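Local coordinates for protein putative polyketide synthase (PDB 6HP2) that probably methylates oxygen atoms of polyketide intermediates as the S-adenosylmethionine-dependent O-methyltransferase domain of a trans-AT polyketide synthase, a multienzyme probably involved in bacillaene biosynthesis, at residues E72-M75 / V76-Q80; Q222-I225 / E226-A229; K153-K157 / D158-D162. All blocks are in the same frame, centred on the assembly; numbering follows the deposited sequence.

Contact 1: E72-M75 / V76-Q80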
loop_
_atom_site.group_PDB
_atom_site.type_symbol
_atom_site.label_atom_id
_atom_site.label_comp_id
_atom_site.label_asym_id
_atom_site.label_seq_id
_atom_site.Cartn_x
_atom_site.Cartn_y
_atom_site.Cartn_z
ATOM N N GLU A 72 8.787 -20.738 2.870
ATOM C CA GLU A 72 8.221 -19.800 3.820
ATOM C C GLU A 72 7.971 -18.467 3.149
ATOM O O GLU A 72 6.971 -17.780 3.439
ATOM C CB GLU A 72 9.119 -19.645 5.043
ATOM C CG GLU A 72 9.316 -20.879 5.888
ATOM C CD GLU A 72 10.408 -21.852 5.366
ATOM O OE1 GLU A 72 11.040 -21.584 4.320
ATOM O OE2 GLU A 72 10.593 -22.893 6.014
ATOM N N ARG A 73 8.846 -18.098 2.212
ATOM C CA ARG A 73 8.651 -16.848 1.511
ATOM C C ARG A 73 7.445 -16.935 0.587
ATOM O O ARG A 73 6.776 -15.925 0.342
ATOM C CB ARG A 73 9.918 -16.471 0.725
ATOM C CG ARG A 73 9.875 -15.045 0.119
ATOM C CD ARG A 73 9.878 -13.951 1.182
ATOM N NE ARG A 73 9.665 -12.585 0.674
ATOM C CZ ARG A 73 8.503 -12.114 0.207
ATOM N NH1 ARG A 73 7.444 -12.905 0.126
ATOM N NH2 ARG A 73 8.393 -10.853 -0.205
ATOM N N GLU A 74 7.128 -18.134 0.095
ATOM C CA GLU A 74 5.887 -18.332 -0.653
ATOM C C GLU A 74 4.669 -18.130 0.239
ATOM O O GLU A 74 3.644 -17.612 -0.221
ATOM C CB GLU A 74 5.884 -19.729 -1.292
ATOM C CG GLU A 74 4.740 -20.082 -2.176
ATOM C CD GLU A 74 4.775 -21.565 -2.586
ATOM O OE1 GLU A 74 3.807 -22.299 -2.280
ATOM O OE2 GLU A 74 5.780 -22.000 -3.198
ATOM N N MET A 75 4.752 -18.532 1.506
ATOM C CA MET A 75 3.638 -18.310 2.436
ATOM C C MET A 75 3.389 -16.826 2.610
ATOM O O MET A 75 2.241 -16.357 2.671
ATOM C CB MET A 75 3.910 -18.928 3.814
ATOM C CG MET A 75 3.712 -20.397 3.936
ATOM S SD MET A 75 4.451 -21.017 5.501
ATOM C CE MET A 75 3.450 -20.219 6.676
ATOM N N VAL A 76 4.472 -16.075 2.725
ATOM C CA VAL A 76 4.403 -14.628 2.893
ATOM C C VAL A 76 3.794 -14.006 1.667
ATOM O O VAL A 76 2.885 -13.167 1.756
ATOM C CB VAL A 76 5.805 -14.044 3.190
ATOM C CG1 VAL A 76 5.761 -12.546 3.202
ATOM C CG2 VAL A 76 6.277 -14.594 4.569
ATOM N N ARG A 77 4.241 -14.457 0.503
ATOM C CA ARG A 77 3.744 -13.899 -0.745
ATOM C C ARG A 77 2.239 -14.076 -0.879
ATOM O O ARG A 77 1.540 -13.186 -1.363
ATOM C CB ARG A 77 4.446 -14.554 -1.903
ATOM C CG ARG A 77 4.185 -13.821 -3.244
ATOM C CD ARG A 77 4.903 -14.549 -4.390
ATOM N NE ARG A 77 5.077 -13.697 -5.566
ATOM C CZ ARG A 77 4.114 -13.413 -6.442
ATOM N NH1 ARG A 77 2.890 -13.900 -6.278
ATOM N NH2 ARG A 77 4.371 -12.634 -7.483
ATOM N N GLU A 78 1.732 -15.240 -0.500
ATOM C CA GLU A 78 0.291 -15.463 -0.543
ATOM C C GLU A 78 -0.472 -14.455 0.304
ATOM O O GLU A 78 -1.590 -14.086 -0.049
ATOM C CB GLU A 78 -0.040 -16.903 -0.088
ATOM C CG GLU A 78 0.444 -17.983 -1.036
ATOM C CD GLU A 78 0.153 -19.388 -0.516
ATOM O OE1 GLU A 78 -0.171 -19.533 0.680
ATOM O OE2 GLU A 78 0.249 -20.344 -1.308
ATOM N N LYS A 79 0.057 -14.087 1.476
ATOM C CA LYS A 79 -0.608 -13.109 2.311
ATOM C C LYS A 79 -0.483 -11.723 1.737
ATOM O O LYS A 79 -1.397 -10.906 1.886
ATOM C CB LYS A 79 -0.046 -13.183 3.741
ATOM C CG LYS A 79 -0.228 -14.617 4.353
ATOM C CD LYS A 79 -1.744 -14.900 4.437
ATOM C CE LYS A 79 -2.037 -16.123 5.310
ATOM N NZ LYS A 79 -1.965 -17.397 4.559
ATOM N N GLN A 80 0.627 -11.427 1.092
ATOM C CA GLN A 80 0.754 -10.157 0.365
ATOM C C GLN A 80 -0.263 -10.066 -0.753
ATOM O O GLN A 80 -0.856 -9.003 -0.981
ATOM C CB GLN A 80 2.173 -10.029 -0.198
ATOM C CG GLN A 80 3.182 -9.818 0.933
ATOM C CD GLN A 80 4.565 -9.762 0.451
ATOM O OE1 GLN A 80 4.984 -10.630 -0.312
ATOM N NE2 GLN A 80 5.299 -8.735 0.864
HETATM O O HOH W 1 1.850 -20.253 -3.124
#

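Contact 2: Q222-I225 / E226-A229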
loop_
_atom_site.group_PDB
_atom_site.type_symbol
_atom_site.label_atom_id
_atom_site.label_comp_id
_atom_site.label_asym_id
_atom_site.label_seq_id
_atom_site.Cartn_x
_atom_site.Cartn_y
_atom_site.Cartn_z
ATOM N N GLN A 222 -7.251 13.108 12.698
ATOM C CA GLN A 222 -7.795 14.384 12.316
ATOM C C GLN A 222 -7.093 14.945 11.091
ATOM O O GLN A 222 -7.734 15.567 10.235
ATOM C CB GLN A 222 -7.711 15.363 13.512
ATOM C CG GLN A 222 -8.408 16.675 13.229
ATOM C CD GLN A 222 -9.935 16.517 12.984
ATOM O OE1 GLN A 222 -10.596 15.645 13.558
ATOM N NE2 GLN A 222 -10.480 17.362 12.108
ATOM N N GLU A 223 -5.779 14.758 10.991
ATOM C CA GLU A 223 -5.055 15.267 9.836
ATOM C C GLU A 223 -5.467 14.524 8.561
ATOM O O GLU A 223 -5.530 15.122 7.490
ATOM C CB GLU A 223 -3.518 15.181 10.070
ATOM C CG GLU A 223 -3.003 16.146 11.084
ATOM C CD GLU A 223 -1.511 15.950 11.406
ATOM O OE1 GLU A 223 -1.020 14.807 11.332
ATOM O OE2 GLU A 223 -0.851 16.949 11.724
ATOM N N TRP A 224 -5.748 13.219 8.652
ATOM C CA TRP A 224 -6.191 12.472 7.482
ATOM C C TRP A 224 -7.559 12.927 7.013
ATOM O O TRP A 224 -7.796 13.110 5.812
ATOM C CB TRP A 224 -6.235 10.973 7.818
ATOM C CG TRP A 224 -4.988 10.234 7.532
ATOM C CD1 TRP A 224 -4.157 9.649 8.421
ATOM C CD2 TRP A 224 -4.510 9.855 6.235
ATOM N NE1 TRP A 224 -3.160 8.961 7.764
ATOM C CE2 TRP A 224 -3.350 9.083 6.419
ATOM C CE3 TRP A 224 -4.947 10.125 4.932
ATOM C CZ2 TRP A 224 -2.580 8.586 5.356
ATOM C CZ3 TRP A 224 -4.177 9.610 3.858
ATOM C CH2 TRP A 224 -3.028 8.843 4.093
ATOM N N ILE A 225 -8.458 13.171 7.963
ATOM C CA ILE A 225 -9.780 13.684 7.651
ATOM C C ILE A 225 -9.679 14.962 6.832
ATOM O O ILE A 225 -10.339 15.127 5.790
ATOM C CB ILE A 225 -10.554 13.919 8.959
ATOM C CG1 ILE A 225 -10.898 12.574 9.600
ATOM C CG2 ILE A 225 -11.806 14.862 8.714
ATOM C CD1 ILE A 225 -11.486 12.740 11.045
ATOM N N GLU A 226 -8.894 15.902 7.324
ATOM C CA GLU A 226 -8.748 17.213 6.700
ATOM C C GLU A 226 -7.905 17.194 5.426
ATOM O O GLU A 226 -8.202 17.940 4.475
ATOM C CB GLU A 226 -8.159 18.172 7.724
ATOM C CG GLU A 226 -9.140 18.454 8.878
ATOM C CD GLU A 226 -8.495 19.208 10.062
ATOM O OE1 GLU A 226 -7.303 19.605 10.009
ATOM O OE2 GLU A 226 -9.187 19.329 11.079
ATOM N N LEU A 227 -6.858 16.375 5.406
ATOM C CA LEU A 227 -6.021 16.264 4.222
ATOM C C LEU A 227 -6.844 15.745 3.044
ATOM O O LEU A 227 -6.802 16.297 1.942
ATOM C CB LEU A 227 -4.849 15.328 4.496
ATOM C CG LEU A 227 -3.954 14.936 3.308
ATOM C CD1 LEU A 227 -3.265 16.188 2.778
ATOM C CD2 LEU A 227 -2.933 13.885 3.731
ATOM N N LEU A 228 -7.602 14.679 3.266
ATOM C CA LEU A 228 -8.442 14.134 2.209
ATOM C C LEU A 228 -9.528 15.120 1.818
ATOM O O LEU A 228 -9.675 15.418 0.640
ATOM C CB LEU A 228 -9.063 12.808 2.633
ATOM C CG LEU A 228 -8.081 11.715 2.943
ATOM C CD1 LEU A 228 -8.835 10.467 3.412
ATOM C CD2 LEU A 228 -7.211 11.349 1.743
ATOM N N ALA A 229 -10.289 15.648 2.804
ATOM C CA ALA A 229 -11.365 16.587 2.517
ATOM C C ALA A 229 -10.830 17.797 1.750
ATOM O O ALA A 229 -11.478 18.298 0.832
ATOM C CB ALA A 229 -12.039 17.089 3.827
#

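Contact 3: K153-K157 / D158-D162. With SAH (S-adenosyl-L-homocysteine), chain B.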
loop_
_atom_site.group_PDB
_atom_site.type_symbol
_atom_site.label_atom_id
_atom_site.label_comp_id
_atom_site.label_asym_id
_atom_site.label_seq_id
_atom_site.Cartn_x
_atom_site.Cartn_y
_atom_site.Cartn_z
ATOM N N LYS A 153 10.411 9.427 -10.750
ATOM C CA LYS A 153 9.908 10.759 -10.472
ATOM C C LYS A 153 9.369 10.802 -9.045
ATOM O O LYS A 153 9.069 9.766 -8.441
ATOM C CB LYS A 153 8.756 11.158 -11.422
ATOM C CG LYS A 153 9.172 11.389 -12.892
ATOM C CD LYS A 153 10.202 12.453 -13.060
ATOM C CE LYS A 153 10.629 12.583 -14.527
ATOM N NZ LYS A 153 11.777 13.518 -14.691
ATOM N N ASP A 154 9.198 12.016 -8.548
ATOM C CA ASP A 154 8.778 12.302 -7.169
ATOM C C ASP A 154 7.283 12.697 -7.208
ATOM O O ASP A 154 6.907 13.723 -7.771
ATOM C CB ASP A 154 9.660 13.409 -6.604
ATOM C CG ASP A 154 9.234 13.863 -5.202
ATOM O OD1 ASP A 154 8.138 13.529 -4.691
ATOM O OD2 ASP A 154 10.031 14.584 -4.586
ATOM N N SER A 155 6.432 11.837 -6.656
ATOM C CA SER A 155 4.998 12.011 -6.752
ATOM C C SER A 155 4.491 13.224 -5.962
ATOM O O SER A 155 3.315 13.589 -6.110
ATOM C CB SER A 155 4.306 10.769 -6.239
ATOM O OG SER A 155 4.629 9.641 -6.955
ATOM N N SER A 156 5.334 13.860 -5.145
ATOM C CA SER A 156 4.974 15.071 -4.416
ATOM C C SER A 156 5.395 16.326 -5.140
ATOM O O SER A 156 5.136 17.428 -4.645
ATOM C CB SER A 156 5.585 15.060 -2.989
ATOM O OG SER A 156 6.982 15.243 -2.990
ATOM N N LYS A 157 6.038 16.202 -6.295
ATOM C CA LYS A 157 6.573 17.372 -6.986
ATOM C C LYS A 157 6.363 17.311 -8.501
ATOM O O LYS A 157 6.060 18.329 -9.127
ATOM C CB LYS A 157 8.064 17.535 -6.735
ATOM C CG LYS A 157 8.426 17.751 -5.271
ATOM C CD LYS A 157 9.875 18.131 -5.091
ATOM C CE LYS A 157 10.235 18.237 -3.608
ATOM N NZ LYS A 157 9.297 19.095 -2.817
ATOM N N ASP A 158 6.563 16.135 -9.100
ATOM C CA ASP A 158 6.381 15.953 -10.545
ATOM C C ASP A 158 4.930 15.598 -10.860
ATOM O O ASP A 158 4.423 14.587 -10.370
ATOM C CB ASP A 158 7.306 14.858 -11.044
ATOM C CG ASP A 158 8.794 15.185 -10.809
ATOM O OD1 ASP A 158 9.238 16.243 -11.267
ATOM O OD2 ASP A 158 9.480 14.410 -10.133
ATOM N N ALA A 159 4.287 16.395 -11.711
ATOM C CA ALA A 159 2.878 16.180 -12.020
ATOM C C ALA A 159 2.708 14.834 -12.705
ATOM O O ALA A 159 3.515 14.457 -13.547
ATOM C CB ALA A 159 2.346 17.301 -12.929
ATOM N N PHE A 160 1.722 14.064 -12.279
ATOM C CA PHE A 160 1.420 12.802 -12.951
ATOM C C PHE A 160 0.995 13.115 -14.394
ATOM O O PHE A 160 0.402 14.168 -14.652
ATOM C CB PHE A 160 0.301 12.022 -12.239
ATOM C CG PHE A 160 0.550 11.700 -10.821
ATOM C CD1 PHE A 160 1.732 11.151 -10.410
ATOM C CD2 PHE A 160 -0.435 11.916 -9.860
ATOM C CE1 PHE A 160 1.910 10.841 -9.120
ATOM C CE2 PHE A 160 -0.219 11.620 -8.570
ATOM C CZ PHE A 160 0.940 11.059 -8.188
ATOM N N PRO A 161 1.392 12.299 -15.371
ATOM C CA PRO A 161 1.264 12.737 -16.761
ATOM C C PRO A 161 -0.126 12.609 -17.336
ATOM O O PRO A 161 -0.385 13.246 -18.354
ATOM C CB PRO A 161 2.260 11.846 -17.509
ATOM C CG PRO A 161 2.361 10.638 -16.685
ATOM C CD PRO A 161 2.190 11.078 -15.258
ATOM N N ASP A 162 -1.040 11.870 -16.714
ATOM C CA ASP A 162 -2.316 11.560 -17.373
ATOM C C ASP A 162 -3.464 11.693 -16.374
ATOM O O ASP A 162 -3.298 12.148 -15.244
ATOM C CB ASP A 162 -2.260 10.159 -17.984
ATOM C CG ASP A 162 -3.053 10.045 -19.283
ATOM O OD1 ASP A 162 -4.027 10.782 -19.465
ATOM O OD2 ASP A 162 -2.697 9.191 -20.106
HETATM N N SAH B . 3.951 -0.142 -3.651
HETATM C CA SAH B . 5.114 -1.014 -3.778
HETATM C CB SAH B . 6.345 -0.430 -3.096
HETATM C CG SAH B . 6.135 0.091 -1.685
HETATM S SD SAH B . 7.717 0.561 -0.924
HETATM C C SAH B . 4.748 -2.359 -3.200
HETATM O O SAH B . 5.559 -3.285 -3.215
HETATM O OXT SAH B . 3.628 -2.524 -2.730
HETATM C "C5'" SAH B . 7.531 2.353 -1.072
HETATM C "C4'" SAH B . 7.629 2.829 -2.520
HETATM O "O4'" SAH B . 7.320 4.241 -2.556
HETATM C "C3'" SAH B . 9.096 2.747 -3.057
HETATM O "O3'" SAH B . 8.965 2.251 -4.398
HETATM C "C2'" SAH B . 9.630 4.178 -3.055
HETATM O "O2'" SAH B . 10.577 4.463 -4.041
HETATM C "C1'" SAH B . 8.312 4.954 -3.280
HETATM N N9 SAH B . 8.320 6.361 -2.887
HETATM C C8 SAH B . 8.593 6.898 -1.661
HETATM N N7 SAH B . 8.526 8.226 -1.799
HETATM C C5 SAH B . 8.157 8.526 -3.067
HETATM C C6 SAH B . 7.942 9.714 -3.755
HETATM N N6 SAH B . 8.009 10.923 -3.200
HETATM N N1 SAH B . 7.556 9.659 -5.063
HETATM C C2 SAH B . 7.479 8.452 -5.734
HETATM N N3 SAH B . 7.727 7.289 -5.051
HETATM C C4 SAH B . 8.099 7.335 -3.766
HETATM O O HOH W 2 5.645 19.457 -11.251
#

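Contact 1: E72-M75 / V76-Q80
Arg73 stretches along helix 70-88 to Gln80, and the two side chains meet at about a right angle. NH1 and NH2 of Arg73 each lie 3.4 Å from Gln80 OE1, giving two weak hydrogen bonds to a single oxygen near the guanidinium edge. The guanidinium and amide planes stand 60° apart. Arg73 arrives there because CG sits beside its own carbonyl carbon (chi1 -171°) and the chain then bends at chi2, turning the tip down the helix. An amide suits this place because it can work both ways: OE1 takes the arginine while NE2 donates to Thr46 O, which limits its rotation.

Van der Waals contacts accompany these bonds. Val76 CG1 lies over one face of the Arg73 guanidinium, 3.5 Å from NH1, and CG2 is 3.5 Å from Glu72 O. The branched, compact valine can thus serve two neighbours while it is buried against Met59 and Cys48.

On another side of the helix, like charges approach: Glu74 OE1 is 4.2 Å from Glu78 OE2. Their repulsion is probably eased by a long, weak ion pair of Glu74 OE2 with Arg337.

The backbone ties these turns together: Arg77 N donates to Arg73 O at 2.9 Å, Val76 and Glu78 repeat the pattern, and Lys79 N follows with a weak bond to Met75 O. This i to i+4 ladder, with Arg73, Val76 and Gln80 meeting along one side and Glu74 and Glu78 along another, is that of a regular alpha helix, here one that carries Arg84, a residue of the S-adenosyl-L-homocysteine site.

Contact 2: Q222-I225 / E226-A229
Glu226 lies back along helix 221-230 against Gln222, one turn earlier, and touches it along nearly its whole length. CB is 3.6 Å from Gln222 O, the carbonyl that also accepts from Glu226 N. CG stays by that carbonyl, and the chain then runs out extended, having left the backbone with CG beside its own N (chi1 -67°). CD comes 3.4 Å from Gln222 NE2. At the tip, OE2 accepts a short, nearly straight hydrogen bond from Gln222 NE2, 2.6 Å long with an N-H...O angle of 170°. The bond lies close to the amide plane of Gln222 but meets OE2 from above the carboxylate plane, the two planes being 69° apart. Gln222 bends at chi2 to bring its amide round. The residue types suit the place: a neutral amide can donate N-H to a carboxylate, and both chains are long enough to reach across one turn.

The apolar side is built differently. Leu228 CG stands at the edge of the Trp224 indole, 4.0 Å from CE3, and CD2 lies beside CE3 and CZ3. A broad tryptophan and branched leucines fill a buried face well, and the one polar atom of the indole, NE1, is satisfied by Tyr201 O.

Trp224 lies on strand 194-203 and meets the ring of Phe289 on strand 284-293, Leu227 and Leu228 pack on Phe183 of helix 179-188, and Ile225 and Ala229 face helix 299-310. Helix 221-230 thus packs on the central sheet with these two helices as neighbours, and keeps its Gln222-Glu226 side toward solvent.

Contact 3: K153-K157 / D158-D162
Asp158 grips the backbone of Asp154 with both its carboxylate and its own N-H. Asp158 OD2 uses its anti lone pair to accept from Asp154 N at 2.9 Å, while Asp158 N returns a 2.8 Å bond to Asp154 O, which also receives Lys157 N. An aspartate is short enough to fold back on the loop in this way, its CG lying beside its own N (chi1 -61°). Across this carboxylate, at about a right angle, runs the alkyl part of Lys153, with CD 3.6 Å from Asp158 OD2.

The carboxylate of Asp154 points instead to the bound ligand. Its OD1 accepts from Ser156 N, making an Asx turn, and from Ser156 OG, both coming from one face of its plane. The same oxygen takes N6 of S-adenosyl-L-homocysteine at 3.0 Å, so the turn is placed to orient it toward the adenine. Next to it, Ser155 N donates to adenine N1 at 2.9 Å, almost straight at 174°.

Phe160 turns the edge of its ring to Ser155, CE1 being 3.7 Å from OG. The small serine fits beside the adenine, its hydroxyl bonded to Phe102 O; the flat, apolar Phe160 suits its buried place against Ile186 and, edge-to-face, Phe125. A carboxylate for N6 and a backbone N-H for N1, offered by the loop after strand 148-152, form the adenine-reading site of the Rossmann-like class I methyltransferase fold.

Contacts 1 and 3 lie on opposite sides of the chain's centre, their own centres 32 Å apart, and the ligand lies between them. The loop 153-162 bonds directly to the adenine, whereas Gln80 of contact 1 has its side chain about 7 Å from the ligand and about 4 Å from that of Arg84, a binding residue. Contact 2, also across the centre from contact 1 (centres 33 Å apart), has its Trp224 side chain about 13 Å from the ligand. Its nearest atoms come within about 11 Å of contact 3, and helix 179-188 touches both: Phe183 packs on contact 2, Leu182 touches Ser155, and Asn185 hydrogen-bonds to the backbone of Ser155, Asp158 and Phe160.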